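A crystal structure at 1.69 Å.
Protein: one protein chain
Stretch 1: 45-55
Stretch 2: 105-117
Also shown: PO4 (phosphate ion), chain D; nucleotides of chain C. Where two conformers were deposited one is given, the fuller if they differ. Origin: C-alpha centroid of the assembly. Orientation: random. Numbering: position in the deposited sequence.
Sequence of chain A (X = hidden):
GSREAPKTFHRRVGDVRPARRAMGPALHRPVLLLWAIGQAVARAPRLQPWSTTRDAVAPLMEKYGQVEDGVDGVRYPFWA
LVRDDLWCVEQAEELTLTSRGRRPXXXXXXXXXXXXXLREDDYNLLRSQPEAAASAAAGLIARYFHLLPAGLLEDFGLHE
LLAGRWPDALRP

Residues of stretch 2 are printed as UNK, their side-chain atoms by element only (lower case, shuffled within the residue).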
ATOM      1  N   PRO A  45       8.203 -11.214  -3.892  1.00 30.02           N
ATOM      2  CA  PRO A  45       7.333 -11.450  -5.037  1.00 30.86           C
ATOM      3  C   PRO A  45       6.400 -10.284  -5.238  1.00 31.05           C
ATOM      4  O   PRO A  45       5.929  -9.694  -4.248  1.00 32.83           O
ATOM      5  CB  PRO A  45       6.563 -12.723  -4.618  1.00 31.39           C
ATOM      6  CG  PRO A  45       7.497 -13.443  -3.665  1.00 33.24           C
ATOM      7  CD  PRO A  45       8.075 -12.282  -2.881  1.00 32.65           C
ATOM      8  N   ARG A  46       6.096  -9.958  -6.482  1.00 29.61           N
ATOM      9  CA  ARG A  46       5.188  -8.816  -6.774  1.00 26.15           C
ATOM     10  C   ARG A  46       3.768  -9.019  -6.255  1.00 28.92           C
ATOM     11  O   ARG A  46       3.188  -8.089  -5.670  1.00 26.59           O
ATOM     12  CB  ARG A  46       5.110  -8.551  -8.264  1.00 27.92           C
ATOM     13  CG  ARG A  46       4.120  -7.490  -8.696  1.00 27.15           C
ATOM     14  CD  ARG A  46       4.233  -7.144 -10.200  1.00 30.68           C
ATOM     15  NE  ARG A  46       3.689  -8.246 -10.985  1.00 33.04           N
ATOM     16  CZ  ARG A  46       2.401  -8.415 -11.318  1.00 28.70           C
ATOM     17  NH1 ARG A  46       2.068  -9.488 -12.050  1.00 33.99           N
ATOM     18  NH2 ARG A  46       1.441  -7.548 -11.027  1.00 29.85           N
ATOM     19  N   LEU A  47       3.206 -10.197  -6.525  1.00 28.76           N
ATOM     20  CA  LEU A  47       1.881 -10.579  -6.011  1.00 28.08           C
ATOM     21  C   LEU A  47       2.058 -11.389  -4.750  1.00 26.35           C
ATOM     22  O   LEU A  47       2.846 -12.363  -4.688  1.00 28.31           O
ATOM     23  CB  LEU A  47       1.097 -11.342  -7.079  1.00 29.05           C
ATOM     24  CG  LEU A  47       0.857 -10.520  -8.358  1.00 30.79           C
ATOM     25  CD1 LEU A  47       0.154 -11.479  -9.347  1.00 34.87           C
ATOM     26  CD2 LEU A  47       0.053  -9.252  -8.139  1.00 31.90           C
ATOM     27  N   GLN A  48       1.380 -10.950  -3.687  1.00 25.56           N
ATOM     28  CA  GLN A  48       1.482 -11.596  -2.395  1.00 26.25           C
ATOM     29  C   GLN A  48       0.101 -11.827  -1.883  1.00 23.20           C
ATOM     30  O   GLN A  48      -0.750 -10.986  -2.089  1.00 24.84           O
ATOM     31  CB  GLN A  48       2.270 -10.705  -1.434  1.00 30.57           C
ATOM     32  CG  GLN A  48       3.720 -10.500  -1.899  1.00 30.55           C
ATOM     33  CD  GLN A  48       4.672 -10.145  -0.771  1.00 30.64           C
ATOM     34  OE1 GLN A  48       5.030 -11.007   0.042  1.00 36.77           O
ATOM     35  NE2 GLN A  48       5.137  -8.886  -0.745  1.00 32.72           N
ATOM     36  N   PRO A  49      -0.126 -12.960  -1.215  1.00 24.09           N
ATOM     37  CA  PRO A  49      -1.497 -13.198  -0.706  1.00 24.25           C
ATOM     38  C   PRO A  49      -2.038 -12.118   0.291  1.00 21.60           C
ATOM     39  O   PRO A  49      -1.283 -11.516   1.060  1.00 22.57           O
ATOM     40  CB  PRO A  49      -1.382 -14.539   0.008  1.00 27.65           C
ATOM     41  CG  PRO A  49      -0.070 -15.189  -0.437  1.00 29.20           C
ATOM     42  CD  PRO A  49       0.813 -14.043  -0.830  1.00 28.47           C
ATOM     43  N   TRP A  50      -3.360 -11.896   0.258  1.00 20.62           N
ATOM     44  CA  TRP A  50      -3.998 -11.120   1.318  1.00 23.78           C
ATOM     45  C   TRP A  50      -3.514 -11.450   2.735  1.00 22.93           C
ATOM     46  O   TRP A  50      -3.204 -10.529   3.515  1.00 22.40           O
ATOM     47  CB  TRP A  50      -5.513 -11.253   1.241  1.00 22.81           C
ATOM     48  CG  TRP A  50      -6.247 -10.940   2.441  1.00 22.66           C
ATOM     49  CD1 TRP A  50      -6.925 -11.820   3.280  1.00 22.43           C
ATOM     50  CD2 TRP A  50      -6.348  -9.645   3.079  1.00 21.68           C
ATOM     51  NE1 TRP A  50      -7.458 -11.150   4.327  1.00 22.30           N
ATOM     52  CE2 TRP A  50      -7.159  -9.810   4.218  1.00 20.74           C
ATOM     53  CE3 TRP A  50      -5.912  -8.360   2.729  1.00 22.82           C
ATOM     54  CZ2 TRP A  50      -7.488  -8.751   5.061  1.00 21.96           C
ATOM     55  CZ3 TRP A  50      -6.210  -7.275   3.620  1.00 22.61           C
ATOM     56  CH2 TRP A  50      -6.998  -7.496   4.761  1.00 21.25           C
ATOM     57  N   SER A  51      -3.478 -12.732   3.090  1.00 22.06           N
ATOM     58  CA  SER A  51      -3.099 -13.127   4.422  1.00 24.43           C
ATOM     59  C   SER A  51      -1.673 -12.654   4.786  1.00 25.73           C
ATOM     60  O   SER A  51      -1.441 -12.065   5.881  1.00 25.49           O
ATOM     61  CB  SER A  51      -3.296 -14.640   4.585  1.00 26.73           C
ATOM     62  OG  SER A  51      -2.442 -15.331   3.662  1.00 25.03           O
ATOM     63  N   THR A  52      -0.727 -12.786   3.850  1.00 23.76           N
ATOM     64  CA  THR A  52       0.634 -12.345   4.127  1.00 24.15           C
ATOM     65  C   THR A  52       0.685 -10.821   4.249  1.00 24.64           C
ATOM     66  O   THR A  52       1.364 -10.291   5.101  1.00 22.31           O
ATOM     67  CB  THR A  52       1.538 -12.692   2.947  1.00 28.07           C
ATOM     68  OG1 THR A  52       1.377 -14.079   2.699  1.00 29.78           O
ATOM     69  CG2 THR A  52       2.975 -12.338   3.260  1.00 28.95           C
ATOM     70  N   THR A  53      -0.110 -10.160   3.431  1.00 22.33           N
ATOM     71  CA  THR A  53      -0.042  -8.704   3.306  1.00 22.76           C
ATOM     72  C   THR A  53      -0.690  -8.135   4.580  1.00 22.46           C
ATOM     73  O   THR A  53      -0.150  -7.218   5.181  1.00 22.34           O
ATOM     74  CB  THR A  53      -0.784  -8.190   2.051  1.00 22.36           C
ATOM     75  OG1 THR A  53      -0.164  -8.739   0.887  1.00 22.59           O
ATOM     76  CG2 THR A  53      -0.767  -6.675   1.982  1.00 23.91           C
ATOM     77  N   ARG A  54      -1.869  -8.641   4.921  1.00 21.90           N
ATOM     78  CA  ARG A  54      -2.583  -8.304   6.162  1.00 22.72           C
ATOM     79  C   ARG A  54      -1.666  -8.426   7.356  1.00 24.74           C
ATOM     80  O   ARG A  54      -1.524  -7.484   8.139  1.00 22.55           O
ATOM     81  CB  ARG A  54      -3.798  -9.154   6.333  1.00 25.24           C
ATOM     82  CG  ARG A  54      -4.485  -9.089   7.676  1.00 25.35           C
ATOM     83  CD  ARG A  54      -5.367 -10.313   7.807  1.00 27.11           C
ATOM     84  NE  ARG A  54      -4.516 -11.515   8.024  1.00 28.70           N
ATOM     85  CZ  ARG A  54      -4.940 -12.768   7.894  1.00 26.43           C
ATOM     86  NH1 ARG A  54      -6.181 -13.045   7.488  1.00 30.35           N
ATOM     87  NH2 ARG A  54      -4.074 -13.760   8.077  1.00 24.14           N
ATOM     88  N   ASP A  55      -0.969  -9.549   7.459  1.00 22.44           N
ATOM     89  CA  ASP A  55      -0.090  -9.767   8.603  1.00 23.88           C
ATOM     90  C   ASP A  55       1.140  -8.890   8.672  1.00 26.04           C
ATOM     91  O   ASP A  55       1.506  -8.483   9.771  1.00 24.46           O
ATOM     92  CB  ASP A  55       0.251 -11.248   8.788  1.00 25.21           C
ATOM     93  CG  ASP A  55      -1.004 -12.108   9.180  1.00 32.26           C
ATOM     94  OD1 ASP A  55      -2.091 -11.594   9.574  1.00 30.64           O
ATOM     95  OD2 ASP A  55      -0.893 -13.352   9.189  1.00 40.70           O
ATOM     96  N   UNK A 105     -16.065  -8.230   1.105  1.00 26.14           N
ATOM     97  CA  UNK A 105     -16.228  -8.536   2.543  1.00 25.54           C
ATOM     98  C   UNK A 105     -14.897  -9.057   3.045  1.00 26.58           C
ATOM     99  O   UNK A 105     -14.164  -9.745   2.318  1.00 23.57           O
ATOM    100  c   UNK A 105     -18.686  -9.206   2.374  1.00 25.07           C
ATOM    101  c   UNK A 105     -17.266  -9.626   2.830  1.00 28.16           C
ATOM    102  o   UNK A 105     -16.893 -10.815   2.116  1.00 26.33           O
ATOM    103  N   UNK A 106     -14.616  -8.763   4.322  1.00 27.18           N
ATOM    104  CA  UNK A 106     -13.466  -9.375   4.975  1.00 27.51           C
ATOM    105  C   UNK A 106     -13.582 -10.901   4.942  1.00 30.16           C
ATOM    106  O   UNK A 106     -12.575 -11.607   4.790  1.00 24.81           O
ATOM    107  c   UNK A 106     -12.091  -9.410   7.176  1.00 26.05           C
ATOM    108  c   UNK A 106     -10.851  -8.997   6.422  1.00 28.66           C
ATOM    109  c   UNK A 106     -13.309  -8.892   6.416  1.00 27.09           C
ATOM    110  c   UNK A 106     -11.947  -8.747   8.529  1.00 27.52           C
ATOM    111  N   UNK A 107     -14.810 -11.423   5.071  1.00 30.84           N
ATOM    112  CA  UNK A 107     -14.978 -12.889   5.047  1.00 33.32           C
ATOM    113  C   UNK A 107     -14.511 -13.527   3.707  1.00 28.96           C
ATOM    114  O   UNK A 107     -13.838 -14.590   3.696  1.00 29.89           O
ATOM    115  o   UNK A 107     -18.918 -14.917   6.031  1.00 57.08           O
ATOM    116  c   UNK A 107     -16.421 -13.252   5.318  1.00 39.31           C
ATOM    117  c   UNK A 107     -16.775 -14.720   5.064  1.00 43.55           C
ATOM    118  o   UNK A 107     -18.792 -15.010   3.825  1.00 59.62           O
ATOM    119  c   UNK A 107     -18.268 -14.911   4.964  1.00 51.18           C
ATOM    120  N   UNK A 108     -14.850 -12.865   2.592  0.50 25.23           N
ATOM    121  CA  UNK A 108     -14.476 -13.348   1.246  0.50 24.40           C
ATOM    122  C   UNK A 108     -13.007 -13.116   0.959  0.50 23.84           C
ATOM    123  O   UNK A 108     -12.405 -13.932   0.270  0.50 22.21           O
ATOM    124  o   UNK A 108     -15.139 -11.407  -0.272  0.50 20.75           O
ATOM    125  c   UNK A 108     -15.358 -12.793   0.114  0.50 23.08           C
ATOM    126  N   UNK A 109     -12.422 -12.035   1.487  1.00 23.37           N
ATOM    127  CA  UNK A 109     -10.924 -11.865   1.408  1.00 24.42           C
ATOM    128  C   UNK A 109     -10.227 -12.984   2.125  1.00 24.59           C
ATOM    129  O   UNK A 109      -9.207 -13.545   1.636  1.00 24.24           O
ATOM    130  c   UNK A 109     -10.545  -9.220   1.257  1.00 25.05           C
ATOM    131  c   UNK A 109     -10.127  -8.071   2.153  1.00 25.59           C
ATOM    132  c   UNK A 109      -9.687  -9.253  -0.004  1.00 24.78           C
ATOM    133  c   UNK A 109     -10.441 -10.507   2.002  1.00 23.24           C
ATOM    134  N   UNK A 110     -10.720 -13.324   3.325  1.00 23.96           N
ATOM    135  CA  UNK A 110     -10.063 -14.374   4.098  1.00 26.62           C
ATOM    136  C   UNK A 110     -10.228 -15.724   3.400  1.00 26.45           C
ATOM    137  O   UNK A 110      -9.284 -16.512   3.325  1.00 27.69           O
ATOM    138  c   UNK A 110      -9.947 -13.300   6.472  1.00 36.18           C
ATOM    139  n   UNK A 110     -10.603 -13.047   7.570  1.00 33.56           N
ATOM    140  c   UNK A 110     -10.583 -14.404   5.567  1.00 29.84           C
ATOM    141  o   UNK A 110      -8.880 -12.706   6.204  1.00 32.05           O
ATOM    142  N   UNK A 111     -11.424 -15.990   2.903  1.00 26.83           N
ATOM    143  CA  UNK A 111     -11.726 -17.298   2.247  1.00 27.76           C
ATOM    144  C   UNK A 111     -11.012 -17.511   0.929  1.00 25.78           C
ATOM    145  O   UNK A 111     -10.418 -18.537   0.729  1.00 31.32           O
ATOM    146  c   UNK A 111     -13.231 -17.461   2.046  1.00 27.65           C
ATOM    147  N   UNK A 112     -11.017 -16.528   0.050  1.00 25.21           N
ATOM    148  CA  UNK A 112     -10.436 -16.635  -1.280  1.00 24.97           C
ATOM    149  C   UNK A 112      -8.913 -16.472  -1.158  1.00 29.14           C
ATOM    150  O   UNK A 112      -8.148 -17.123  -1.870  1.00 27.22           O
ATOM    151  c   UNK A 112     -10.271 -15.543  -3.536  1.00 29.69           C
ATOM    152  c   UNK A 112     -11.048 -15.599  -2.223  1.00 26.40           C
ATOM    153  c   UNK A 112     -12.530 -15.930  -2.463  1.00 27.96           C
ATOM    154  N   UNK A 113      -8.485 -15.597  -0.226  1.00 28.00           N
ATOM    155  CA  UNK A 113      -7.073 -15.246  -0.009  1.00 25.70           C
ATOM    156  C   UNK A 113      -6.399 -14.869  -1.316  1.00 24.80           C
ATOM    157  O   UNK A 113      -5.394 -15.517  -1.695  1.00 25.10           O
ATOM    158  c   UNK A 113      -6.302 -16.361   0.686  1.00 26.50           C
ATOM    159  o   UNK A 113      -4.878 -14.629   1.411  1.00 28.85           O
ATOM    160  c   UNK A 113      -5.053 -15.870   1.364  1.00 28.66           C
ATOM    161  o   UNK A 113      -4.257 -16.682   1.893  1.00 31.29           O
ATOM    162  N   UNK A 114      -6.963 -13.895  -2.039  1.00 24.85           N
ATOM    163  CA  UNK A 114      -6.405 -13.459  -3.327  1.00 25.85           C
ATOM    164  C   UNK A 114      -5.037 -12.871  -3.216  1.00 28.54           C
ATOM    165  O   UNK A 114      -4.729 -12.222  -2.201  1.00 25.47           O
ATOM    166  c   UNK A 114      -7.333 -12.368  -3.769  1.00 26.07           C
ATOM    167  c   UNK A 114      -8.000 -12.950  -1.598  1.00 26.01           C
ATOM    168  c   UNK A 114      -7.799 -11.775  -2.498  1.00 26.95           C
ATOM    169  N   UNK A 115      -4.213 -13.107  -4.240  1.00 27.47           N
ATOM    170  CA  UNK A 115      -2.936 -12.419  -4.297  1.00 30.53           C
ATOM    171  C   UNK A 115      -3.063 -11.023  -4.905  1.00 28.99           C
ATOM    172  O   UNK A 115      -3.961 -10.725  -5.664  1.00 28.26           O
ATOM    173  o   UNK A 115      -1.461 -14.282  -4.062  1.00 31.03           O
ATOM    174  c   UNK A 115      -1.879 -13.290  -4.968  1.00 31.68           C
ATOM    175  N   UNK A 116      -2.198 -10.093  -4.499  1.00 25.27           N
ATOM    176  CA  UNK A 116      -2.270  -8.788  -5.012  1.00 24.54           C
ATOM    177  C   UNK A 116      -0.941  -8.113  -4.839  1.00 23.97           C
ATOM    178  O   UNK A 116      -0.105  -8.589  -4.066  1.00 24.05           O
ATOM    179  c   UNK A 116      -3.309  -7.962  -4.281  1.00 27.50           C
ATOM    180  N   UNK A 117      -0.816  -7.012  -5.576  1.00 24.75           N
ATOM    181  CA  UNK A 117       0.344  -6.131  -5.455  1.00 24.85           C
ATOM    182  C   UNK A 117       0.429  -5.130  -6.574  1.00 24.66           C
ATOM    183  O   UNK A 117      -0.556  -4.802  -7.249  1.00 20.78           O
TER
HETATM  184  P   PO4 D 301       7.567  -9.801 -12.617  1.00 65.13           P
HETATM  185  O1  PO4 D 301       6.296 -10.241 -11.877  1.00 50.19           O
HETATM  186  O2  PO4 D 301       7.164  -9.940 -14.085  1.00 53.10           O
HETATM  187  O3  PO4 D 301       8.917 -10.557 -12.318  1.00 40.97           O
HETATM  188  O4  PO4 D 301       7.786  -8.334 -12.342  1.00 56.96           O
ATOM    189  P    DC C   2     -17.532  -8.226   6.436  1.00 38.60           P
ATOM    190  OP1  DC C   2     -16.981  -9.620   6.540  1.00 35.59           O
ATOM    191  OP2  DC C   2     -16.764  -7.258   5.676  1.00 34.37           O
ATOM    192  O5'  DC C   2     -19.098  -8.124   6.064  1.00 36.73           O
ATOM    193  C5'  DC C   2     -20.109  -9.009   6.659  1.00 44.17           C
ATOM    194  C4'  DC C   2     -21.545  -8.505   6.597  1.00 42.14           C
ATOM    195  O4'  DC C   2     -21.920  -7.679   7.735  1.00 41.10           O
ATOM    196  C3'  DC C   2     -22.008  -7.723   5.374  1.00 42.21           C
ATOM    197  O3'  DC C   2     -23.396  -7.967   5.117  1.00 41.30           O
ATOM    198  C2'  DC C   2     -21.968  -6.278   5.840  1.00 44.26           C
ATOM    199  C1'  DC C   2     -22.329  -6.361   7.314  1.00 41.95           C
ATOM    200  N1   DC C   2     -21.591  -5.398   8.158  1.00 46.41           N
ATOM    201  C2   DC C   2     -22.261  -4.436   8.939  1.00 42.92           C
ATOM    202  O2   DC C   2     -23.501  -4.311   8.829  1.00 35.93           O
ATOM    203  N3   DC C   2     -21.533  -3.645   9.767  1.00 42.73           N
ATOM    204  C4   DC C   2     -20.208  -3.825   9.872  1.00 46.81           C
ATOM    205  N4   DC C   2     -19.521  -3.028  10.689  1.00 38.53           N
ATOM    206  C5   DC C   2     -19.514  -4.790   9.091  1.00 48.30           C
ATOM    207  C6   DC C   2     -20.236  -5.556   8.269  1.00 48.56           C
HETATM  208  O   HOH W   1       0.584  -7.441  -1.386  1.00 26.58           O

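Position 105 carries one carbon bearing an oxygen and a carbon, a beta-branched hydroxyl: Thr-105. It lies beyond reach of stretch 1 but caps the helix that follows, its OG1 accepting from the backbone N of 108 at 2.9 Å.

Position 106 has four carbons forked at the second, hence Leu-106; its CD1 lies 3.6 Å from Trp-50 CZ2, while its N donates to OP2 of the nucleotide DC2 at 3.0 Å. At 107 three carbons end in two oxygens. This is Glu-107, whose side chain is out of reach of stretch 1, with its N 3.2 Å from DC2 OP1 in a second hydrogen bond to that phosphate. Position 108, one carbon then one oxygen, is Ser-108.

Position 109 again shows four carbons forked at the second, set over the indole face: Leu-109. Its CD1 stands 3.9 Å from the centroid of the Trp-50 six-membered ring, 7° off the normal, a CH-pi contact. At 110 two carbons end in one oxygen and one nitrogen, an amide, so Asn-110. Trp-50 NE1 donates to its OD1 at 2.8 Å and 166°; Arg-54 NH1 adds a weak bond to the same OD1 at 3.0 Å, bent to 121°.

A lone carbon directed away from stretch 1 makes 111 Ala-111, and a carbon bearing two carbons makes 112 Val-112; neither touches stretch 1.

Position 113 has two carbons, the second with two oxygens, and positive phi (50°) where the helix ends: Asp-113. Its carboxylate receives Ser-51 N on OD1 and Ser-51 OG on OD2, each at 2.9 Å. Three carbons closing onto the backbone N identify 114 as Pro-114; its O accepts from Trp-50 N at 2.8 Å.

One carbon then one oxygen at 115 gives Ser-115, whose OG lies 3.4 Å from Pro-49 N, a nitrogen without a hydrogen to share. Position 116 has a single carbon, Ala-116, and 117 has none, Gly-117. An ideal CB at 117 would fall 1.9 Å from Arg-46 O, so a side carbon would clash there.

The contact, burying 609 Å², joins two modes. Antiparallel strands pair through Gln-48 N to Ala-116 O (2.8 Å, 172°) and Ala-116 N to Gln-48 O (2.9 Å, 157°), and a water donates to Thr-53 OG1 (2.7 Å) and Ala-116 O (3.0 Å). Beyond the strands, Asp-113 binds the first turn of the helix following Pro-49, while Trp-50 packs against Leu-106 and Leu-109 with its indole nitrogen satisfied by Asn-110.

Stretch 2 105-117: TLESLNAVDPSAG
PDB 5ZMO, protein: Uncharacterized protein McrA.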